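Side-chain contact in D-3-phosphoglycerate dehydrogenase oxidoreductase protein (Ralstonia solanacearum, PDB 3GG9), which probably oxidises 3-phosphoglycerate with NAD, as a member of the D-isomer specific 2-hydroxyacid dehydrogenase family: residues A112-A117 against V248-A253. Residues are numbered along the deposited sequence; the frame is centred on the assembly and turned at random.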
# COMPACT_ATOMS: atom_id res chain seq x y z
N ALA A 112 12.55 1.32 3.39
CA ALA A 112 11.68 2.24 4.12
C ALA A 112 10.35 2.43 3.38
O ALA A 112 9.27 2.43 4.00
CB ALA A 112 12.36 3.62 4.30
N GLU A 113 10.40 2.62 2.07
CA GLU A 113 9.19 2.81 1.30
C GLU A 113 8.36 1.55 1.35
O GLU A 113 7.14 1.59 1.41
CB GLU A 113 9.50 3.16 -0.13
CG GLU A 113 10.10 4.57 -0.21
CD GLU A 113 10.10 5.15 -1.60
OE1 GLU A 113 9.59 4.49 -2.51
OE2 GLU A 113 10.59 6.29 -1.78
N LEU A 114 9.05 0.44 1.33
CA LEU A 114 8.34 -0.86 1.37
C LEU A 114 7.61 -1.04 2.70
O LEU A 114 6.47 -1.51 2.73
CB LEU A 114 9.33 -1.98 1.14
CG LEU A 114 8.71 -3.37 0.88
CD1 LEU A 114 8.47 -4.17 2.20
CD2 LEU A 114 7.41 -3.29 0.03
N THR A 115 8.29 -0.72 3.80
CA THR A 115 7.64 -0.66 5.13
C THR A 115 6.34 0.13 5.14
O THR A 115 5.32 -0.33 5.66
CB THR A 115 8.62 -0.09 6.21
OG1 THR A 115 9.80 -0.88 6.23
CG2 THR A 115 7.97 -0.09 7.59
N TRP A 116 6.36 1.31 4.54
CA TRP A 116 5.18 2.16 4.49
C TRP A 116 4.10 1.65 3.57
O TRP A 116 2.93 1.82 3.85
CB TRP A 116 5.56 3.60 4.06
CG TRP A 116 4.56 4.55 4.64
CD1 TRP A 116 3.56 5.19 3.98
CD2 TRP A 116 4.40 4.87 6.03
NE1 TRP A 116 2.81 5.95 4.87
CE2 TRP A 116 3.31 5.76 6.13
CE3 TRP A 116 5.09 4.51 7.19
CZ2 TRP A 116 2.88 6.28 7.36
CZ3 TRP A 116 4.66 5.03 8.41
CH2 TRP A 116 3.58 5.90 8.48
N ALA A 117 4.50 1.01 2.48
CA ALA A 117 3.57 0.40 1.54
C ALA A 117 2.78 -0.66 2.29
O ALA A 117 1.57 -0.78 2.11
CB ALA A 117 4.36 -0.22 0.35
N VAL A 248 4.28 -4.32 12.40
CA VAL A 248 5.00 -4.39 11.13
C VAL A 248 6.45 -4.82 11.34
O VAL A 248 7.17 -4.25 12.18
CB VAL A 248 4.95 -3.03 10.31
CG1 VAL A 248 5.62 -3.17 8.95
CG2 VAL A 248 3.50 -2.54 10.13
N ASN A 249 6.90 -5.81 10.58
CA ASN A 249 8.30 -6.23 10.64
C ASN A 249 8.86 -6.49 9.26
O ASN A 249 8.64 -7.55 8.68
CB ASN A 249 8.48 -7.47 11.55
CG ASN A 249 9.95 -7.83 11.78
OD1 ASN A 249 10.86 -7.08 11.43
ND2 ASN A 249 10.17 -8.99 12.35
N THR A 250 9.62 -5.51 8.75
CA THR A 250 10.37 -5.72 7.54
C THR A 250 11.88 -5.86 7.82
O THR A 250 12.69 -5.70 6.92
CB THR A 250 10.16 -4.52 6.57
OG1 THR A 250 10.65 -3.35 7.20
CG2 THR A 250 8.68 -4.32 6.29
N SER A 251 12.25 -6.17 9.06
CA SER A 251 13.67 -6.26 9.42
C SER A 251 14.20 -7.68 9.34
O SER A 251 14.76 -8.09 8.31
CB SER A 251 13.90 -5.65 10.80
OG SER A 251 13.82 -4.22 10.77
N ARG A 252 14.07 -8.42 10.45
CA ARG A 252 14.44 -9.83 10.50
C ARG A 252 13.42 -10.56 11.37
O ARG A 252 12.95 -10.01 12.38
CB ARG A 252 15.86 -10.03 11.08
CG ARG A 252 17.05 -9.62 10.18
CD ARG A 252 17.21 -10.48 8.92
NE ARG A 252 17.38 -11.90 9.21
CZ ARG A 252 18.54 -12.51 9.44
NH1 ARG A 252 19.68 -11.83 9.43
NH2 ARG A 252 18.58 -13.82 9.70
N ALA A 253 13.05 -11.78 10.97
CA ALA A 253 12.05 -12.58 11.72
C ALA A 253 12.46 -12.93 13.16
O ALA A 253 11.63 -12.99 14.08
CB ALA A 253 11.72 -13.86 10.95
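Thr115 and Thr250 meet through their hydroxyls, and this is the one polar link across the contact: the two OG1 atoms lie 2.8 Å apart, a hydrogen-bonding distance. Thr115 OG1 also bonds to the backbone O of Pro111, one helical turn earlier, so a second partner holds that hydroxyl against its own helix. On Thr115, chi1 of -57° keeps OG1 beside the backbone N, where it can reach Pro111 O, and leaves CG2, anti to that N, for Val248. On Thr250 a chi1 of 62° sets OG1 between the backbone N and the carbonyl carbon, on a CA-CB bond aimed at the helix, and from there it meets Thr115 OG1.

The remaining contacts are looser. Thr250 CG2 rests against Thr115 OG1 at 3.6 Å. Two contacts join methyl to methyl, Leu114 CD1 to Thr250 CG2 and Thr115 CG2 to Val248 CG1, both at 4.1 Å. Thr115 therefore has its hydroxyl turned to Thr250 and its methyl to Val248, the two residues flanking Asn249, whose CA-CB bond is directed away from the helix.

Asn249 shapes the chain beyond. Its OD1 accepts from Ser251 N at 2.9 Å, forming an Asx turn, and its ND2 donates to Arg252 O at 3.0 Å with an N-H...O angle of 165°. Both bonds brace the backbone just after Thr250.

The contact is mostly buried and small, with 154 Å² lost in total. It packs helix 109-123 against the C-terminal end of strand 246-249, an inner strand of the parallel, Rossmann-type sheet, between strands 218-221 and 272-275. Ser220 of strand 218-221 touches both Thr115 and Val248, while Ala112 and Trp116 pack on helix 170-181 and Leu114 also touches Arg124 of the second subunit.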